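Long-range contacts in Non-reducing end alpha-L-arabinofuranosidase BoGH43B (PDB 5JOZ), which removes terminal non-reducing alpha-L-arabinofuranosyl residues from the side branches of xyloglucan, converting S units to X units during xyloglucan breakdown: residues E34-L39 against I326-H331; K375-P380 against T433-L438; N384-L389 against D400-E405. All blocks are in the same frame, centred on the assembly; numbering follows the deposited sequence.

Contact 1 of 3, residues E34-L39 against I326-H331; sequences EYFPGL and IRNPAH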
loop_
_atom_site.group_PDB
_atom_site.type_symbol
_atom_site.label_atom_id
_atom_site.label_comp_id
_atom_site.label_asym_id
_atom_site.label_seq_id
_atom_site.Cartn_x
_atom_site.Cartn_y
_atom_site.Cartn_z
ATOM N N GLU A 34 -1.327 0.189 -8.743
ATOM C CA GLU A 34 -0.412 0.224 -9.900
ATOM C C GLU A 34 1.068 -0.003 -9.548
ATOM O O GLU A 34 1.908 0.021 -10.458
ATOM C CB GLU A 34 -0.549 1.545 -10.687
ATOM C CG GLU A 34 0.189 2.749 -10.094
ATOM C CD GLU A 34 -0.622 3.553 -9.095
ATOM O OE1 GLU A 34 -1.603 3.005 -8.520
ATOM O OE2 GLU A 34 -0.281 4.749 -8.894
ATOM N N TYR A 35 1.395 -0.190 -8.261
ATOM C CA TYR A 35 2.802 -0.232 -7.828
ATOM C C TYR A 35 3.409 -1.621 -7.846
ATOM O O TYR A 35 2.735 -2.593 -7.493
ATOM C CB TYR A 35 2.954 0.397 -6.448
ATOM C CG TYR A 35 2.712 1.887 -6.471
ATOM C CD1 TYR A 35 3.642 2.761 -7.045
ATOM C CD2 TYR A 35 1.559 2.430 -5.920
ATOM C CE1 TYR A 35 3.426 4.136 -7.069
ATOM C CE2 TYR A 35 1.338 3.801 -5.925
ATOM C CZ TYR A 35 2.269 4.650 -6.511
ATOM O OH TYR A 35 2.020 6.003 -6.525
ATOM N N PHE A 36 4.686 -1.699 -8.258
ATOM C CA PHE A 36 5.427 -2.964 -8.403
ATOM C C PHE A 36 6.707 -2.892 -7.580
ATOM O O PHE A 36 7.339 -1.844 -7.547
ATOM C CB PHE A 36 5.789 -3.203 -9.874
ATOM C CG PHE A 36 6.461 -4.526 -10.136
ATOM C CD1 PHE A 36 5.709 -5.659 -10.413
ATOM C CD2 PHE A 36 7.848 -4.639 -10.127
ATOM C CE1 PHE A 36 6.329 -6.876 -10.660
ATOM C CE2 PHE A 36 8.478 -5.854 -10.381
ATOM C CZ PHE A 36 7.717 -6.974 -10.649
ATOM N N PRO A 37 7.110 -3.959 -6.902
ATOM C CA PRO A 37 6.358 -5.198 -6.737
ATOM C C PRO A 37 5.037 -5.047 -5.937
ATOM O O PRO A 37 4.836 -4.080 -5.186
ATOM C CB PRO A 37 7.360 -6.118 -6.046
ATOM C CG PRO A 37 8.336 -5.222 -5.366
ATOM C CD PRO A 37 8.411 -3.989 -6.210
ATOM N N GLY A 38 4.129 -5.981 -6.164
ATOM C CA GLY A 38 2.771 -5.889 -5.629
ATOM C C GLY A 38 2.642 -6.723 -4.384
ATOM O O GLY A 38 3.393 -7.689 -4.205
ATOM N N LEU A 39 1.689 -6.337 -3.530
ATOM C CA LEU A 39 1.325 -7.074 -2.318
ATOM C C LEU A 39 2.504 -7.380 -1.403
ATOM O O LEU A 39 2.939 -8.529 -1.310
ATOM C CB LEU A 39 0.596 -8.372 -2.715
ATOM C CG LEU A 39 -0.510 -8.198 -3.764
ATOM C CD1 LEU A 39 -1.255 -9.512 -4.024
ATOM C CD2 LEU A 39 -1.455 -7.087 -3.338
ATOM N N ILE A 326 6.427 2.073 -10.813
ATOM C CA ILE A 326 5.100 2.266 -11.405
ATOM C C ILE A 326 4.883 1.252 -12.552
ATOM O O ILE A 326 5.617 1.269 -13.545
ATOM C CB ILE A 326 4.933 3.695 -11.936
ATOM C CG1 ILE A 326 5.123 4.716 -10.789
ATOM C CG2 ILE A 326 3.560 3.839 -12.576
ATOM C CD1 ILE A 326 5.121 6.176 -11.206
ATOM N N ARG A 327 3.883 0.377 -12.401
ATOM C CA ARG A 327 3.583 -0.709 -13.370
ATOM C C ARG A 327 4.798 -1.615 -13.576
ATOM O O ARG A 327 5.593 -1.734 -12.652
ATOM C CB ARG A 327 3.017 -0.131 -14.662
ATOM C CG ARG A 327 1.847 0.802 -14.387
ATOM C CD ARG A 327 1.067 1.163 -15.641
ATOM N NE ARG A 327 0.067 2.183 -15.334
ATOM C CZ ARG A 327 0.336 3.472 -15.117
ATOM N NH1 ARG A 327 1.579 3.944 -15.233
ATOM N NH2 ARG A 327 -0.651 4.313 -14.809
ATOM N N ASN A 328 4.956 -2.252 -14.740
ATOM C CA ASN A 328 6.042 -3.220 -14.958
ATOM C C ASN A 328 7.356 -2.572 -15.457
ATOM O O ASN A 328 7.451 -2.181 -16.622
ATOM C CB ASN A 328 5.579 -4.293 -15.934
ATOM C CG ASN A 328 4.374 -5.058 -15.410
ATOM O OD1 ASN A 328 3.253 -4.916 -15.912
ATOM N ND2 ASN A 328 4.593 -5.847 -14.370
ATOM N N PRO A 329 8.375 -2.458 -14.577
ATOM C CA PRO A 329 9.587 -1.760 -14.972
ATOM C C PRO A 329 10.500 -2.578 -15.894
ATOM O O PRO A 329 10.781 -3.739 -15.617
ATOM C CB PRO A 329 10.280 -1.500 -13.623
ATOM C CG PRO A 329 9.886 -2.668 -12.800
ATOM C CD PRO A 329 8.447 -2.893 -13.167
ATOM N N ALA A 330 10.962 -1.965 -16.982
ATOM C CA ALA A 330 12.032 -2.570 -17.784
ATOM C C ALA A 330 13.357 -2.337 -17.054
ATOM O O ALA A 330 13.715 -1.191 -16.767
ATOM C CB ALA A 330 12.070 -1.972 -19.180
ATOM N N HIS A 331 14.082 -3.415 -16.753
ATOM C CA HIS A 331 15.336 -3.306 -16.008
ATOM C C HIS A 331 16.366 -2.459 -16.771
ATOM O O HIS A 331 17.325 -1.992 -16.168
ATOM C CB HIS A 331 15.929 -4.691 -15.675
ATOM C CG HIS A 331 16.792 -4.715 -14.439
ATOM N ND1 HIS A 331 17.655 -3.693 -14.098
ATOM C CD2 HIS A 331 16.930 -5.657 -13.475
ATOM C CE1 HIS A 331 18.276 -3.999 -12.972
ATOM N NE2 HIS A 331 17.853 -5.183 -12.572
#

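Contact 2 of 3, residues K375-P380 against T433-L438; sequences KVNFIP and TGEVIL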
loop_
_atom_site.group_PDB
_atom_site.type_symbol
_atom_site.label_atom_id
_atom_site.label_comp_id
_atom_site.label_asym_id
_atom_site.label_seq_id
_atom_site.Cartn_x
_atom_site.Cartn_y
_atom_site.Cartn_z
ATOM N N LYS A 375 21.642 12.735 -3.056
ATOM C CA LYS A 375 22.756 13.298 -3.804
ATOM C C LYS A 375 22.704 12.684 -5.206
ATOM O O LYS A 375 22.729 11.457 -5.347
ATOM C CB LYS A 375 24.072 12.953 -3.106
ATOM C CG LYS A 375 25.333 13.630 -3.632
ATOM C CD LYS A 375 26.551 12.746 -3.367
ATOM C CE LYS A 375 27.840 13.524 -3.196
ATOM N NZ LYS A 375 28.996 12.590 -3.028
ATOM N N VAL A 376 22.650 13.540 -6.226
ATOM C CA VAL A 376 22.484 13.113 -7.606
ATOM C C VAL A 376 23.480 13.816 -8.538
ATOM O O VAL A 376 23.781 15.009 -8.384
ATOM C CB VAL A 376 21.024 13.321 -8.083
ATOM C CG1 VAL A 376 20.606 14.778 -7.992
ATOM C CG2 VAL A 376 20.808 12.778 -9.496
ATOM N N ASN A 377 23.999 13.043 -9.481
ATOM C CA ASN A 377 24.822 13.542 -10.565
ATOM C C ASN A 377 23.965 13.475 -11.830
ATOM O O ASN A 377 23.576 12.381 -12.256
ATOM C CB ASN A 377 26.096 12.687 -10.711
ATOM C CG ASN A 377 27.106 13.282 -11.698
ATOM O OD1 ASN A 377 27.199 14.494 -11.865
ATOM N ND2 ASN A 377 27.861 12.422 -12.353
ATOM N N PHE A 378 23.650 14.627 -12.419
ATOM C CA PHE A 378 22.856 14.654 -13.651
ATOM C C PHE A 378 23.162 15.859 -14.517
ATOM O O PHE A 378 22.894 16.991 -14.122
ATOM C CB PHE A 378 21.345 14.601 -13.357
ATOM C CG PHE A 378 20.496 14.581 -14.604
ATOM C CD1 PHE A 378 20.640 13.560 -15.541
ATOM C CD2 PHE A 378 19.570 15.591 -14.863
ATOM C CE1 PHE A 378 19.873 13.544 -16.706
ATOM C CE2 PHE A 378 18.802 15.579 -16.024
ATOM C CZ PHE A 378 18.950 14.556 -16.939
ATOM N N ILE A 379 23.704 15.599 -15.708
ATOM C CA ILE A 379 23.976 16.639 -16.696
ATOM C C ILE A 379 22.923 16.544 -17.799
ATOM O O ILE A 379 22.967 15.611 -18.605
ATOM C CB ILE A 379 25.387 16.483 -17.321
ATOM C CG1 ILE A 379 26.471 16.468 -16.235
ATOM C CG2 ILE A 379 25.643 17.584 -18.351
ATOM C CD1 ILE A 379 26.532 17.716 -15.364
ATOM N N PRO A 380 21.956 17.484 -17.827
ATOM C CA PRO A 380 21.018 17.514 -18.951
ATOM C C PRO A 380 21.635 18.246 -20.135
ATOM O O PRO A 380 22.331 19.232 -19.935
ATOM C CB PRO A 380 19.830 18.292 -18.395
ATOM C CG PRO A 380 20.415 19.202 -17.375
ATOM C CD PRO A 380 21.642 18.521 -16.825
ATOM N N THR A 433 28.337 21.871 -13.816
ATOM C CA THR A 433 28.565 20.461 -13.437
ATOM C C THR A 433 28.662 20.269 -11.912
ATOM O O THR A 433 28.628 21.238 -11.142
ATOM C CB THR A 433 29.851 19.871 -14.091
ATOM O OG1 THR A 433 31.023 20.453 -13.499
ATOM C CG2 THR A 433 29.858 20.092 -15.595
ATOM N N GLY A 434 28.778 19.008 -11.488
ATOM C CA GLY A 434 28.986 18.680 -10.076
ATOM C C GLY A 434 27.733 18.167 -9.390
ATOM O O GLY A 434 26.605 18.325 -9.880
ATOM N N GLU A 435 27.953 17.569 -8.229
ATOM C CA GLU A 435 26.908 16.859 -7.498
ATOM C C GLU A 435 25.893 17.832 -6.906
ATOM O O GLU A 435 26.239 18.946 -6.536
ATOM C CB GLU A 435 27.547 16.000 -6.393
ATOM C CG GLU A 435 28.441 14.878 -6.927
ATOM C CD GLU A 435 27.686 13.602 -7.305
ATOM O OE1 GLU A 435 28.327 12.689 -7.863
ATOM O OE2 GLU A 435 26.470 13.483 -7.036
ATOM N N VAL A 436 24.633 17.413 -6.848
ATOM C CA VAL A 436 23.558 18.241 -6.297
ATOM C C VAL A 436 22.794 17.417 -5.276
ATOM O O VAL A 436 22.458 16.256 -5.521
ATOM C CB VAL A 436 22.592 18.760 -7.387
ATOM C CG1 VAL A 436 21.535 19.695 -6.796
ATOM C CG2 VAL A 436 23.363 19.479 -8.472
ATOM N N ILE A 437 22.552 18.014 -4.114
ATOM C CA ILE A 437 21.729 17.399 -3.096
ATOM C C ILE A 437 20.370 18.023 -3.237
ATOM O O ILE A 437 20.226 19.233 -3.059
ATOM C CB ILE A 437 22.259 17.642 -1.674
ATOM C CG1 ILE A 437 23.643 16.999 -1.518
ATOM C CG2 ILE A 437 21.260 17.092 -0.648
ATOM C CD1 ILE A 437 24.326 17.295 -0.197
ATOM N N LEU A 438 19.387 17.190 -3.579
ATOM C CA LEU A 438 17.998 17.597 -3.669
ATOM C C LEU A 438 17.319 17.125 -2.421
ATOM O O LEU A 438 17.550 16.007 -1.983
ATOM C CB LEU A 438 17.329 16.963 -4.877
ATOM C CG LEU A 438 17.843 17.369 -6.247
ATOM C CD1 LEU A 438 17.046 16.613 -7.289
ATOM C CD2 LEU A 438 17.745 18.866 -6.494
HETATM O O HOH W 1 24.462 16.733 -10.508
HETATM O O HOH W 2 28.743 16.635 -12.824
#

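Contact 3 of 3, residues N384-L389 against D400-E405; sequences NEEAGL and DLLITE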
loop_
_atom_site.group_PDB
_atom_site.type_symbol
_atom_site.label_atom_id
_atom_site.label_comp_id
_atom_site.label_asym_id
_atom_site.label_seq_id
_atom_site.Cartn_x
_atom_site.Cartn_y
_atom_site.Cartn_z
ATOM N N ASN A 384 14.123 19.357 -22.579
ATOM C CA ASN A 384 13.205 18.240 -22.253
ATOM C C ASN A 384 13.719 17.212 -21.216
ATOM O O ASN A 384 12.958 16.347 -20.780
ATOM C CB ASN A 384 12.716 17.502 -23.534
ATOM C CG ASN A 384 13.859 16.950 -24.410
ATOM O OD1 ASN A 384 14.499 17.695 -25.150
ATOM N ND2 ASN A 384 14.076 15.638 -24.367
ATOM N N GLU A 385 14.987 17.318 -20.823
ATOM C CA GLU A 385 15.661 16.304 -20.017
ATOM C C GLU A 385 15.682 16.733 -18.569
ATOM O O GLU A 385 16.025 17.886 -18.241
ATOM C CB GLU A 385 17.091 16.097 -20.503
ATOM C CG GLU A 385 17.167 15.567 -21.924
ATOM C CD GLU A 385 18.574 15.203 -22.348
ATOM O OE1 GLU A 385 19.531 15.853 -21.883
ATOM O OE2 GLU A 385 18.721 14.269 -23.165
ATOM N N GLU A 386 15.303 15.802 -17.701
ATOM C CA GLU A 386 15.161 16.102 -16.292
ATOM C C GLU A 386 15.315 14.862 -15.425
ATOM O O GLU A 386 15.079 13.733 -15.866
ATOM C CB GLU A 386 13.818 16.809 -16.037
ATOM C CG GLU A 386 12.606 16.016 -16.501
ATOM C CD GLU A 386 11.320 16.828 -16.595
ATOM O OE1 GLU A 386 11.370 18.063 -16.842
ATOM O OE2 GLU A 386 10.244 16.204 -16.450
ATOM N N ALA A 387 15.746 15.095 -14.195
ATOM C CA ALA A 387 15.878 14.045 -13.204
ATOM C C ALA A 387 15.975 14.664 -11.820
ATOM O O ALA A 387 16.490 15.779 -11.657
ATOM C CB ALA A 387 17.105 13.186 -13.479
ATOM N N GLY A 388 15.483 13.938 -10.823
ATOM C CA GLY A 388 15.473 14.427 -9.462
ATOM C C GLY A 388 14.527 13.628 -8.608
ATOM O O GLY A 388 14.446 12.407 -8.761
ATOM N N LEU A 389 13.813 14.327 -7.719
ATOM C CA LEU A 389 12.858 13.729 -6.797
ATOM C C LEU A 389 11.445 14.167 -7.106
ATOM O O LEU A 389 11.218 15.282 -7.567
ATOM C CB LEU A 389 13.186 14.097 -5.353
ATOM C CG LEU A 389 14.590 13.741 -4.875
ATOM C CD1 LEU A 389 14.760 14.126 -3.420
ATOM C CD2 LEU A 389 14.922 12.269 -5.107
ATOM N N ASP A 400 7.425 17.988 -8.662
ATOM C CA ASP A 400 8.676 17.529 -9.255
ATOM C C ASP A 400 9.848 18.434 -8.895
ATOM O O ASP A 400 9.912 19.573 -9.352
ATOM C CB ASP A 400 8.532 17.503 -10.781
ATOM C CG ASP A 400 7.520 16.489 -11.273
ATOM O OD1 ASP A 400 7.059 15.627 -10.489
ATOM O OD2 ASP A 400 7.179 16.553 -12.475
ATOM N N LEU A 401 10.789 17.918 -8.112
ATOM C CA LEU A 401 12.004 18.659 -7.787
ATOM C C LEU A 401 13.128 18.132 -8.684
ATOM O O LEU A 401 13.808 17.161 -8.331
ATOM C CB LEU A 401 12.342 18.535 -6.303
ATOM C CG LEU A 401 13.663 19.160 -5.852
ATOM C CD1 LEU A 401 13.695 20.643 -6.159
ATOM C CD2 LEU A 401 13.892 18.896 -4.376
ATOM N N LEU A 402 13.313 18.780 -9.840
ATOM C CA LEU A 402 14.169 18.252 -10.911
ATOM C C LEU A 402 15.318 19.160 -11.315
ATOM O O LEU A 402 15.234 20.379 -11.189
ATOM C CB LEU A 402 13.329 17.970 -12.153
ATOM C CG LEU A 402 12.058 17.144 -11.937
ATOM C CD1 LEU A 402 11.257 17.036 -13.227
ATOM C CD2 LEU A 402 12.378 15.762 -11.388
ATOM N N ILE A 403 16.384 18.525 -11.806
ATOM C CA ILE A 403 17.487 19.174 -12.477
ATOM C C ILE A 403 17.206 19.075 -13.961
ATOM O O ILE A 403 16.930 17.976 -14.464
ATOM C CB ILE A 403 18.831 18.463 -12.215
ATOM C CG1 ILE A 403 19.151 18.469 -10.727
ATOM C CG2 ILE A 403 19.964 19.122 -13.022
ATOM C CD1 ILE A 403 20.285 17.552 -10.353
ATOM N N THR A 404 17.302 20.214 -14.651
ATOM C CA THR A 404 17.064 20.312 -16.103
ATOM C C THR A 404 17.908 21.465 -16.690
ATOM O O THR A 404 18.760 22.035 -15.986
ATOM C CB THR A 404 15.554 20.508 -16.400
ATOM O OG1 THR A 404 15.319 20.495 -17.813
ATOM C CG2 THR A 404 15.036 21.805 -15.822
ATOM N N GLU A 405 17.677 21.797 -17.963
ATOM C CA GLU A 405 18.390 22.874 -18.653
ATOM C C GLU A 405 17.359 23.900 -19.116
ATOM O O GLU A 405 16.366 23.547 -19.743
ATOM C CB GLU A 405 19.189 22.318 -19.842
ATOM C CG GLU A 405 20.261 23.254 -20.415
ATOM C CD GLU A 405 21.584 23.250 -19.642
ATOM O OE1 GLU A 405 22.471 24.056 -19.991
ATOM O OE2 GLU A 405 21.761 22.450 -18.689
#

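Contact 1 of 3, residues E34-L39 against I326-H331
F36 carries its CG anti to the backbone N (chi1 -176°), which swings the phenyl ring toward the loop at N328 and P329, whereas Y35, with CG anti to the carbonyl carbon (chi1 -69°), lays its ring alongside I326. The setting is a two-stranded antiparallel sheet in which strand 35-36 of the family 43 catalytic region pairs with strand 325-326 of the concanavalin A-like region, a small interdomain seam. Y35 and I326 form a non-hydrogen-bonded pair, their side chains running side by side on one face, with Y35 CE1 4.1 Å from I326 CG1. One residue further, the segments are tied by R327 N donating to E34 O over 2.8 Å, the donor lying almost on the C=O axis. F36 then packs where the 326-331 segment leaves the strand: its CB comes up against the carbonyl oxygen of R327, 3.1 Å from R327 O, and its CD2 touches the ring carbon CD of P329 at 3.6 Å, the two side chains crossing at about a right angle. The polar ends mostly look elsewhere. E34, whose CD covers one face of the Y35 ring near the rim, makes a salt bridge to R392 and accepts from S71 N; Y35 OH bonds to R392 as well, so one arginine of the concanavalin A-like region grips two neighbours of the catalytic one. R327 in turn reaches D395 and the D356 carbonyl, and N328 bonds to N63 O and L65 N of the catalytic region. The N328 amide stands 63° to the F36 ring plane, and its ND2 lies 4.1 Å from F36 CD1.

Contact 2 of 3, residues K375-P380 against T433-L438
V376 and V436 hold the tight end of this contact, and water fills in at the other. V376 N donates to V436 O at 2.8 Å, nearly along the C=O axis, and V436 N returns a bond to V376 O at 3.0 Å in the carbonyl plane. V376 places CG1 in the crowded position between the backbone N and the carbonyl carbon (chi1 59°), which sets that methyl 4.1 Å from L438 CD1. V376 also packs on I403 of the facing sheet and on F498 of the next strand in its own sheet of the concanavalin A-like β-sandwich, where strands 370-377 and 436-442 are antiparallel neighbours. The other face is more polar and partly exposed. The K375 side chain, extended beyond CG, crosses E435 at about a right angle, so that CG lies 3.6 Å from E435 OE2, while NZ goes on to a salt bridge with the calcium ligand D499. E435 bends at chi2 (-84°), bringing OE1 3.6 Å from N377 CB. An alanine at E435 would probably strip the K375 methylenes and N377 CB of their cover and take away a negative charge near the lysine. Beyond N377 and E435 the backbones draw apart, and water takes over the bonding: one molecule donates to V376 O and G434 O and accepts from F378 N, while a second joins N377 OD1 to G434 N. G434 has backbone angles at which a CB would jam against the preceding carbonyl, calling for glycine. At the exposed end, I379 CD1 rests 3.9 Å from T433 CA.

Contact 3 of 3, residues N384-L389 against D400-E405
An antiparallel strand pairing in the second sheet of the concanavalin A-like domain joins 384-389 to strand 397-406, and its backbone bonds carry across a corner in the 384-389 segment at G388. A387 and I403 form one hydrogen-bonded pair: I403 N gives an almost straight bond to A387 O (2.8 Å, 176°), although the donor stands above the carbonyl plane, and A387 N answers to I403 O. L389 and L401 form the next, in which L401 N lies nearly along the axis of the L389 carbonyl, 2.7 Å from L389 O. Between them G388 faces L402 as a non-hydrogen-bonded pair with the CA atoms 4.3 Å apart. A CB on G388 would run into the carbonyl of L401, so the close approach depends on glycine. L402, with CG anti to its carbonyl carbon (chi1 -50°), forks over the 384-389 segment: CD2 settles by the G388 N at 3.6 Å, while CD1 abuts the carboxylate carbon CD of E386 at 3.4 Å. E386 puts its CG in the crowded position (chi1 57°) and extends from there, so its aliphatic part runs obliquely past the leucine; the carboxylate itself is buried but held by R415 and N488, and R415 also binds D400, which would probably offset the like charges. At the far end T404 turns OG1 anti to the backbone N and donates to E385 O (2.7 Å) from above the carbonyl plane, closing the pairing with a side chain. A387, L389, L401 and I403 share the opposite face from E386: L389 packs on L438 and I440, L401 on L438, I403 on V436 and A387 on F378, the packing of facing antiparallel sheets that builds the core of a β-sandwich such as this concanavalin A-like domain.

In the fold
Contacts 2 and 3 belong to the two facing sheets of one β-sandwich, their centres about 10 Å apart, and they touch directly: L438 CD1 lies 3.5 Å from G388 CA, and F378 and P380 pack on I403 and T404. Contacts 1 and 3 are buried, contact 2 only partly. Contact 3 relies on backbone bonds and apolar packing, with E386 and D400 sharing one arginine, whereas in contact 2 water takes over some of the bonding at the edge. Contact 1, about 22 Å from contact 3 between centres, joins different regions: one backbone bond crosses it, apolar contacts add to that, and its polar side chains find their partners in surrounding residues.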